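Local structure of designed CISK-PX domain (Synthetic construct, 4OXW) at residues V10-F15 against K83-L88; H25-I30 against Y42-D47; L62-P67 against Q93-H98. The protein is a computational redesign of the CISK PX domain, a fold whose natural members bind phosphoinositide head groups, and probably keeps that fold's lipid-binding surface. All blocks are in the same frame, centred on the assembly; numbering follows the deposited sequence.

How the contacts relate
Strand 9-18 opens the chain and carries the first half of contact 1. The chain then turns into strand 25-34, which pairs with strand 37-44 in contact 2. This closes the short hairpin loop and leads into helix 45-58. Contact 3 opens in the loop that follows. Helix 78-96 returns and closes contact 1 over strand 9-18, so contact 2 is nested inside that long loop. The far end of the same helix closes contact 3, and contacts 1 and 3 therefore cross. Contacts 2 and 3 lie in series, joined by Tyr45 OH and Pro67 O at 2.6 Å. Together they tie the three-stranded sheet to the helices and to the proline-rich loop.

Contact 1 of 3, residues V10-F15 against K83-L88; sequences VSIPDF and KRKQGL
Ile12 and Lys85 carry this contact, their side chains sliding past each other in opposite directions. Ile12 CG2 lies 3.8 Å from Lys85 CG. The lysine chain runs out over the strand backbone, with its CD 3.5 Å from Ile12 O. The chain then bends at chi3 (62°), which sets CE on the way to Pro13. Lys85 NZ donates to Pro13 O at 3.2 Å. It comes from above the carbonyl plane, 46° out of it. The same ammonium forms a salt bridge with Glu82 on its own helix. Asp14 OD1 is 5.0 Å from Lys85 NZ, too far for contact, though its charge may add some attraction. The Phe15 ring flanks the aliphatic part of the lysine, with Phe15 CD2 4.3 Å from Lys85 CD. Ile12 splits its work between two branches. CG2 meets the lysine, while CD1 reaches Leu88, 3.7 Å from its backbone C and 3.9 Å from Leu88 CB. The strand and helix segments run nearly antiparallel, at 168°, and their axes come within 8.3 Å. This is helix-on-sheet packing: helix 78-96 of the PX fold lies along edge strand 9-18. Two polar ties extend the join along the helix: Ile12 N bonds to Glu89, and Val10 O to Gln93. Ile12 and Leu88 both touch Phe48 of helix 45-58. Strand 9-18 is hydrogen-bonded to strand 25-34 through Ser11 with Lys31 and Asp14 with Lys29.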
# COMPACT_ATOMS: atom_id res chain seq x y z
N VAL A 10 -6.99 -7.63 -4.01
CA VAL A 10 -5.61 -7.18 -3.81
C VAL A 10 -4.93 -7.91 -2.67
O VAL A 10 -5.59 -8.38 -1.74
CB VAL A 10 -5.54 -5.66 -3.55
CG1 VAL A 10 -6.05 -4.93 -4.78
CG2 VAL A 10 -6.38 -5.28 -2.34
N SER A 11 -3.62 -8.06 -2.76
CA SER A 11 -2.82 -8.67 -1.69
C SER A 11 -1.40 -8.13 -1.79
O SER A 11 -1.05 -7.48 -2.77
CB SER A 11 -2.78 -10.20 -1.80
OG SER A 11 -2.19 -10.64 -3.02
N ILE A 12 -0.63 -8.29 -0.71
CA ILE A 12 0.75 -7.87 -0.65
C ILE A 12 1.61 -9.04 -0.17
O ILE A 12 1.83 -9.23 1.05
CB ILE A 12 0.96 -6.63 0.26
CG1 ILE A 12 0.01 -5.51 -0.14
CG2 ILE A 12 2.41 -6.16 0.15
CD1 ILE A 12 0.15 -4.26 0.70
N PRO A 13 2.06 -9.87 -1.13
CA PRO A 13 2.77 -11.10 -0.78
C PRO A 13 4.15 -10.84 -0.17
O PRO A 13 4.59 -11.60 0.71
CB PRO A 13 2.89 -11.83 -2.12
CG PRO A 13 2.66 -10.79 -3.17
CD PRO A 13 1.67 -9.85 -2.55
N ASP A 14 4.80 -9.78 -0.62
CA ASP A 14 6.18 -9.51 -0.20
C ASP A 14 6.51 -8.05 -0.18
O ASP A 14 5.86 -7.24 -0.85
CB ASP A 14 7.16 -10.11 -1.20
CG ASP A 14 6.89 -11.54 -1.50
OD1 ASP A 14 7.22 -12.39 -0.64
OD2 ASP A 14 6.35 -11.80 -2.60
N PHE A 15 7.57 -7.74 0.58
CA PHE A 15 8.30 -6.49 0.44
C PHE A 15 9.68 -6.78 -0.17
O PHE A 15 10.17 -7.94 -0.19
CB PHE A 15 8.41 -5.77 1.78
CG PHE A 15 9.21 -6.47 2.79
CD1 PHE A 15 10.58 -6.49 2.72
CD2 PHE A 15 8.60 -7.15 3.83
CE1 PHE A 15 11.33 -7.17 3.67
CE2 PHE A 15 9.34 -7.80 4.79
CZ PHE A 15 10.70 -7.83 4.70
N LYS A 83 5.15 -6.91 9.87
CA LYS A 83 3.92 -6.38 10.47
C LYS A 83 3.38 -5.21 9.67
O LYS A 83 2.16 -5.14 9.48
CB LYS A 83 4.17 -5.92 11.90
CG LYS A 83 2.90 -5.34 12.54
CD LYS A 83 3.17 -4.71 13.92
CE LYS A 83 1.89 -4.15 14.53
NZ LYS A 83 2.12 -3.71 15.95
N ARG A 84 4.25 -4.33 9.19
CA ARG A 84 3.80 -3.23 8.31
C ARG A 84 3.19 -3.79 7.00
O ARG A 84 2.15 -3.33 6.57
CB ARG A 84 4.94 -2.29 7.99
CG ARG A 84 4.58 -1.19 7.03
CD ARG A 84 5.67 -0.14 6.90
NE ARG A 84 5.54 0.94 7.88
CZ ARG A 84 6.32 2.02 7.90
NH1 ARG A 84 7.29 2.16 7.04
NH2 ARG A 84 6.09 3.01 8.76
N LYS A 85 3.84 -4.77 6.40
CA LYS A 85 3.31 -5.43 5.19
C LYS A 85 1.88 -5.89 5.44
O LYS A 85 0.94 -5.64 4.62
CB LYS A 85 4.19 -6.61 4.79
CG LYS A 85 3.64 -7.27 3.53
CD LYS A 85 4.56 -8.39 3.03
CE LYS A 85 4.64 -9.44 4.12
NZ LYS A 85 5.32 -10.67 3.63
N GLN A 86 1.67 -6.61 6.54
CA GLN A 86 0.36 -7.13 6.88
C GLN A 86 -0.69 -6.05 7.06
O GLN A 86 -1.82 -6.15 6.60
CB GLN A 86 0.46 -7.94 8.16
CG GLN A 86 1.38 -9.11 8.07
CD GLN A 86 1.56 -9.79 9.43
OE1 GLN A 86 0.72 -9.63 10.34
NE2 GLN A 86 2.67 -10.53 9.59
N GLY A 87 -0.27 -4.98 7.73
CA GLY A 87 -1.19 -3.85 7.95
C GLY A 87 -1.52 -3.10 6.70
O GLY A 87 -2.68 -2.67 6.50
N LEU A 88 -0.53 -2.91 5.83
CA LEU A 88 -0.77 -2.22 4.55
C LEU A 88 -1.65 -3.07 3.65
O LEU A 88 -2.47 -2.55 2.91
CB LEU A 88 0.55 -1.96 3.83
CG LEU A 88 1.44 -0.87 4.47
CD1 LEU A 88 2.76 -0.76 3.75
CD2 LEU A 88 0.75 0.50 4.44

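Contact 2 of 3, residues H25-I30 against Y42-D47. With SO4 (sulfate ion), chain B; SO4 (sulfate ion), chain C.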
# COMPACT_ATOMS: atom_id res chain seq x y z
N HIS A 25 15.58 1.63 0.44
CA HIS A 25 14.14 1.91 0.54
C HIS A 25 13.43 0.57 0.42
O HIS A 25 13.95 -0.38 -0.18
CB HIS A 25 13.66 2.89 -0.55
CG HIS A 25 14.19 4.28 -0.37
ND1 HIS A 25 13.71 5.16 0.58
CD2 HIS A 25 15.19 4.94 -1.01
CE1 HIS A 25 14.38 6.30 0.51
NE2 HIS A 25 15.30 6.19 -0.44
N VAL A 26 12.23 0.48 1.00
CA VAL A 26 11.48 -0.76 1.02
C VAL A 26 10.22 -0.48 0.19
O VAL A 26 9.55 0.53 0.40
CB VAL A 26 11.05 -1.13 2.43
CG1 VAL A 26 10.07 -2.29 2.45
CG2 VAL A 26 12.26 -1.47 3.30
N MET A 27 9.98 -1.36 -0.76
CA MET A 27 8.78 -1.33 -1.57
C MET A 27 7.95 -2.57 -1.33
O MET A 27 8.47 -3.64 -1.04
CB MET A 27 9.14 -1.23 -3.03
CG MET A 27 9.93 0.02 -3.35
SD MET A 27 9.21 0.89 -4.74
CE MET A 27 10.47 2.16 -4.91
N TYR A 28 6.64 -2.40 -1.41
CA TYR A 28 5.68 -3.46 -1.15
C TYR A 28 5.09 -3.85 -2.49
O TYR A 28 4.70 -2.97 -3.25
CB TYR A 28 4.56 -3.00 -0.15
CG TYR A 28 5.18 -2.67 1.20
CD1 TYR A 28 5.37 -3.65 2.16
CD2 TYR A 28 5.67 -1.41 1.47
CE1 TYR A 28 6.02 -3.40 3.36
CE2 TYR A 28 6.32 -1.12 2.67
CZ TYR A 28 6.53 -2.15 3.61
OH TYR A 28 7.19 -1.93 4.84
N LYS A 29 5.11 -5.14 -2.79
CA LYS A 29 4.56 -5.65 -4.04
C LYS A 29 3.07 -5.91 -3.86
O LYS A 29 2.68 -6.80 -3.12
CB LYS A 29 5.30 -6.94 -4.41
CG LYS A 29 4.73 -7.58 -5.65
CD LYS A 29 5.45 -8.87 -6.00
CE LYS A 29 4.97 -9.35 -7.37
NZ LYS A 29 5.57 -10.68 -7.74
N ILE A 30 2.23 -5.10 -4.52
CA ILE A 30 0.79 -5.29 -4.47
C ILE A 30 0.35 -6.11 -5.72
O ILE A 30 0.56 -5.66 -6.86
CB ILE A 30 0.02 -3.98 -4.45
CG1 ILE A 30 0.62 -2.99 -3.41
CG2 ILE A 30 -1.48 -4.24 -4.22
CD1 ILE A 30 0.00 -1.61 -3.46
N TYR A 42 4.41 -1.75 -7.41
CA TYR A 42 5.26 -1.65 -6.25
C TYR A 42 5.10 -0.29 -5.64
O TYR A 42 5.21 0.72 -6.35
CB TYR A 42 6.73 -1.85 -6.70
CG TYR A 42 6.95 -3.21 -7.23
CD1 TYR A 42 7.39 -4.20 -6.42
CD2 TYR A 42 6.61 -3.52 -8.53
CE1 TYR A 42 7.55 -5.48 -6.92
CE2 TYR A 42 6.75 -4.78 -9.03
CZ TYR A 42 7.24 -5.76 -8.21
OH TYR A 42 7.39 -7.05 -8.67
N ARG A 43 4.94 -0.22 -4.32
CA ARG A 43 4.68 1.04 -3.63
C ARG A 43 5.40 1.11 -2.31
O ARG A 43 5.41 0.17 -1.52
CB ARG A 43 3.17 1.24 -3.37
CG ARG A 43 2.36 1.25 -4.66
CD ARG A 43 2.53 2.58 -5.43
NE ARG A 43 1.71 2.55 -6.63
CZ ARG A 43 2.14 2.49 -7.87
NH1 ARG A 43 3.45 2.45 -8.14
NH2 ARG A 43 1.28 2.45 -8.88
N ARG A 44 5.94 2.27 -2.03
CA ARG A 44 6.55 2.55 -0.72
C ARG A 44 5.53 2.96 0.31
O ARG A 44 4.43 3.41 -0.05
CB ARG A 44 7.58 3.73 -0.86
CG ARG A 44 8.69 3.51 -1.83
CD ARG A 44 9.38 4.85 -2.12
NE ARG A 44 9.92 5.41 -0.89
CZ ARG A 44 10.16 6.70 -0.70
NH1 ARG A 44 9.92 7.58 -1.68
NH2 ARG A 44 10.67 7.12 0.45
N TYR A 45 5.87 2.88 1.59
CA TYR A 45 4.99 3.34 2.64
C TYR A 45 4.57 4.78 2.39
O TYR A 45 3.41 5.15 2.59
CB TYR A 45 5.64 3.28 4.04
CG TYR A 45 4.76 3.85 5.12
CD1 TYR A 45 3.73 3.11 5.69
CD2 TYR A 45 4.94 5.16 5.60
CE1 TYR A 45 2.91 3.64 6.68
CE2 TYR A 45 4.12 5.68 6.56
CZ TYR A 45 3.09 4.95 7.09
OH TYR A 45 2.28 5.46 8.07
N SER A 46 5.50 5.61 1.94
CA SER A 46 5.19 7.04 1.70
C SER A 46 4.17 7.21 0.59
O SER A 46 3.43 8.19 0.59
CB SER A 46 6.44 7.84 1.39
OG SER A 46 7.13 7.35 0.27
N ASP A 47 4.14 6.27 -0.37
CA ASP A 47 3.06 6.30 -1.39
C ASP A 47 1.69 6.04 -0.76
O ASP A 47 0.69 6.73 -1.05
CB ASP A 47 3.30 5.33 -2.51
CG ASP A 47 4.62 5.56 -3.24
OD1 ASP A 47 4.94 6.73 -3.49
OD2 ASP A 47 5.21 4.55 -3.66
S SO4 B . 9.41 5.12 2.98
O1 SO4 B . 9.52 3.81 3.71
O2 SO4 B . 10.77 5.24 2.36
O3 SO4 B . 8.28 5.31 2.05
O4 SO4 B . 9.16 6.12 4.02
S SO4 C . 10.78 11.14 -0.04
O1 SO4 C . 11.33 10.12 0.89
O2 SO4 C . 11.88 11.94 -0.63
O3 SO4 C . 10.03 10.50 -1.16
O4 SO4 C . 9.86 12.03 0.70
O HOH W 1 8.47 1.83 2.46
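His25 and Arg44 meet at O2 of the chain B sulfate, which three N-H groups grip. Arg44 NH2 donates to this O2 at 2.7 Å, in the guanidinium plane. Arg44 NE and His25 ND1 add weak bonds to it. Ser46 N holds O3 of the same sulfate at 2.8 Å, and a water links its O1 to Val26 O and Tyr45 N. Ser46 OG sits over the centre of one guanidinium face. The chain C sulfate takes a second pair of bonds, with Arg44 NH1 3.0 Å from its O3. Arg44 is also the N-cap of helix 45-58, and its N donates to Asp47 OD2 at 2.9 Å. Further along, strands 25-34 and 37-44 pair antiparallel. Tyr28 N donates to Arg43 O at 2.9 Å, and Arg43 N returns a bond to Tyr28 O. On one sheet face Lys29 lies beside Tyr42, pointing the same way, with Lys29 CG 3.7 Å from Tyr42 CE1. Met27 CE rests 3.8 Å from Arg44 CG. The sulfates probably come from the crystallisation liquor. In natural PX domains an arginine at this strand-to-helix junction binds the lipid 3-phosphate, and the sulfates on Arg44 are consistent with such a phosphoinositide pocket.

Contact 3 of 3, residues L62-P67 against Q93-H98; sequences LVPELP and QRIVSH
Arg94 meets Pro64 through its CB, which is 3.7 Å from Pro64 CG. The two side chains slide past each other in opposite directions. The arginine chain bends at chi2 (-88°), and its end leads away from the loop. Its carbonyl O faces the coming turn and accepts two side-chain bonds. Ile95 comes next and crosses Pro64 at about a right angle. Its CD1 is 3.6 Å from Pro64 CD, and Val63 CG1 lies further off, 4.4 Å from the same Ile95 CD1. Ile95 is buried, and it also touches Leu55 of helix 45-58, Leu101 and Val107. The loop it meets carries the PxxP motif of PX domains, with Pro64 and Pro67 as its prolines, in the link between helices 45-58 and 78-96. Ser97 follows near the end of helix 78-96. Its OG donates to Arg94 O at 2.8 Å. His98 ND1 donates to the same Arg94 O at 3.1 Å, with an angle of 145° at the hydrogen. The two donors reach that oxygen from opposite faces of its carbonyl plane. The ND1 bond limits rotation of the imidazole and implies a proton on ND1. Leu62 CB lies over one face of this ring, 4.2 Å above the plane and offset toward the rim. Leu62 CD2 is 3.9 Å from His98 CD2. His98 is also the N-cap of helix 99-102, whose Leu101 touches Leu62.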
# COMPACT_ATOMS: atom_id res chain seq x y z
N LEU A 62 -15.01 6.87 5.10
CA LEU A 62 -14.80 5.54 4.57
C LEU A 62 -13.38 5.03 4.67
O LEU A 62 -13.15 3.83 4.56
CB LEU A 62 -15.17 5.50 3.10
CG LEU A 62 -16.59 5.93 2.79
CD1 LEU A 62 -16.76 5.78 1.28
CD2 LEU A 62 -17.54 5.06 3.60
N VAL A 63 -12.44 5.93 4.81
CA VAL A 63 -11.02 5.51 4.79
C VAL A 63 -10.68 4.83 6.10
O VAL A 63 -10.93 5.38 7.19
CB VAL A 63 -10.08 6.70 4.52
CG1 VAL A 63 -8.62 6.24 4.51
CG2 VAL A 63 -10.37 7.35 3.17
N PRO A 64 -10.11 3.62 6.02
CA PRO A 64 -9.66 2.90 7.20
C PRO A 64 -8.40 3.52 7.83
O PRO A 64 -7.76 4.38 7.24
CB PRO A 64 -9.35 1.51 6.67
CG PRO A 64 -9.10 1.66 5.24
CD PRO A 64 -9.87 2.86 4.78
N GLU A 65 -8.06 3.02 9.00
CA GLU A 65 -6.84 3.37 9.68
C GLU A 65 -5.59 2.91 8.90
O GLU A 65 -5.47 1.76 8.55
CB GLU A 65 -6.87 2.70 11.05
CG GLU A 65 -5.69 3.10 11.92
CD GLU A 65 -5.57 2.25 13.18
OE1 GLU A 65 -6.32 1.25 13.31
OE2 GLU A 65 -4.71 2.61 14.03
N LEU A 66 -4.67 3.83 8.65
CA LEU A 66 -3.42 3.51 7.98
C LEU A 66 -2.43 3.04 9.04
O LEU A 66 -2.35 3.65 10.08
CB LEU A 66 -2.84 4.77 7.32
CG LEU A 66 -1.56 4.54 6.48
CD1 LEU A 66 -1.80 3.85 5.16
CD2 LEU A 66 -0.85 5.84 6.22
N PRO A 67 -1.61 2.03 8.73
CA PRO A 67 -0.50 1.67 9.65
C PRO A 67 0.39 2.87 9.96
O PRO A 67 0.61 3.74 9.11
CB PRO A 67 0.26 0.59 8.87
CG PRO A 67 -0.78 -0.00 8.01
CD PRO A 67 -1.70 1.10 7.60
N GLN A 93 -6.86 -3.65 1.12
CA GLN A 93 -8.06 -4.55 0.95
C GLN A 93 -9.33 -3.84 1.38
O GLN A 93 -10.38 -3.96 0.73
CB GLN A 93 -7.86 -5.88 1.70
CG GLN A 93 -6.85 -6.77 1.04
CD GLN A 93 -6.51 -8.04 1.80
OE1 GLN A 93 -6.80 -8.18 2.97
NE2 GLN A 93 -5.88 -8.99 1.10
N ARG A 94 -9.23 -3.11 2.49
CA ARG A 94 -10.37 -2.37 2.97
C ARG A 94 -10.75 -1.28 2.01
O ARG A 94 -11.93 -1.04 1.78
CB ARG A 94 -10.07 -1.80 4.33
CG ARG A 94 -10.22 -2.81 5.43
CD ARG A 94 -11.67 -2.80 5.92
NE ARG A 94 -12.02 -3.92 6.80
CZ ARG A 94 -11.43 -4.18 7.97
NH1 ARG A 94 -10.42 -3.42 8.40
NH2 ARG A 94 -11.83 -5.23 8.68
N ILE A 95 -9.77 -0.58 1.45
CA ILE A 95 -10.08 0.42 0.45
C ILE A 95 -10.85 -0.16 -0.73
O ILE A 95 -11.87 0.41 -1.13
CB ILE A 95 -8.78 1.12 -0.06
CG1 ILE A 95 -8.17 1.95 1.06
CG2 ILE A 95 -9.05 1.91 -1.33
CD1 ILE A 95 -8.83 3.26 1.32
N VAL A 96 -10.39 -1.27 -1.29
CA VAL A 96 -10.94 -1.78 -2.54
C VAL A 96 -12.30 -2.45 -2.27
O VAL A 96 -13.07 -2.67 -3.21
CB VAL A 96 -9.94 -2.72 -3.21
CG1 VAL A 96 -10.56 -3.58 -4.30
CG2 VAL A 96 -8.83 -1.85 -3.78
N SER A 97 -12.57 -2.73 -1.00
CA SER A 97 -13.88 -3.28 -0.59
C SER A 97 -14.99 -2.23 -0.70
O SER A 97 -16.17 -2.60 -0.69
CB SER A 97 -13.83 -3.84 0.84
OG SER A 97 -14.08 -2.78 1.77
N HIS A 98 -14.65 -0.95 -0.79
CA HIS A 98 -15.64 0.12 -1.00
C HIS A 98 -15.66 0.48 -2.44
O HIS A 98 -14.74 1.14 -2.93
CB HIS A 98 -15.32 1.40 -0.24
CG HIS A 98 -15.44 1.29 1.24
ND1 HIS A 98 -14.40 0.84 2.03
CD2 HIS A 98 -16.46 1.58 2.08
CE1 HIS A 98 -14.78 0.85 3.30
NE2 HIS A 98 -16.03 1.29 3.35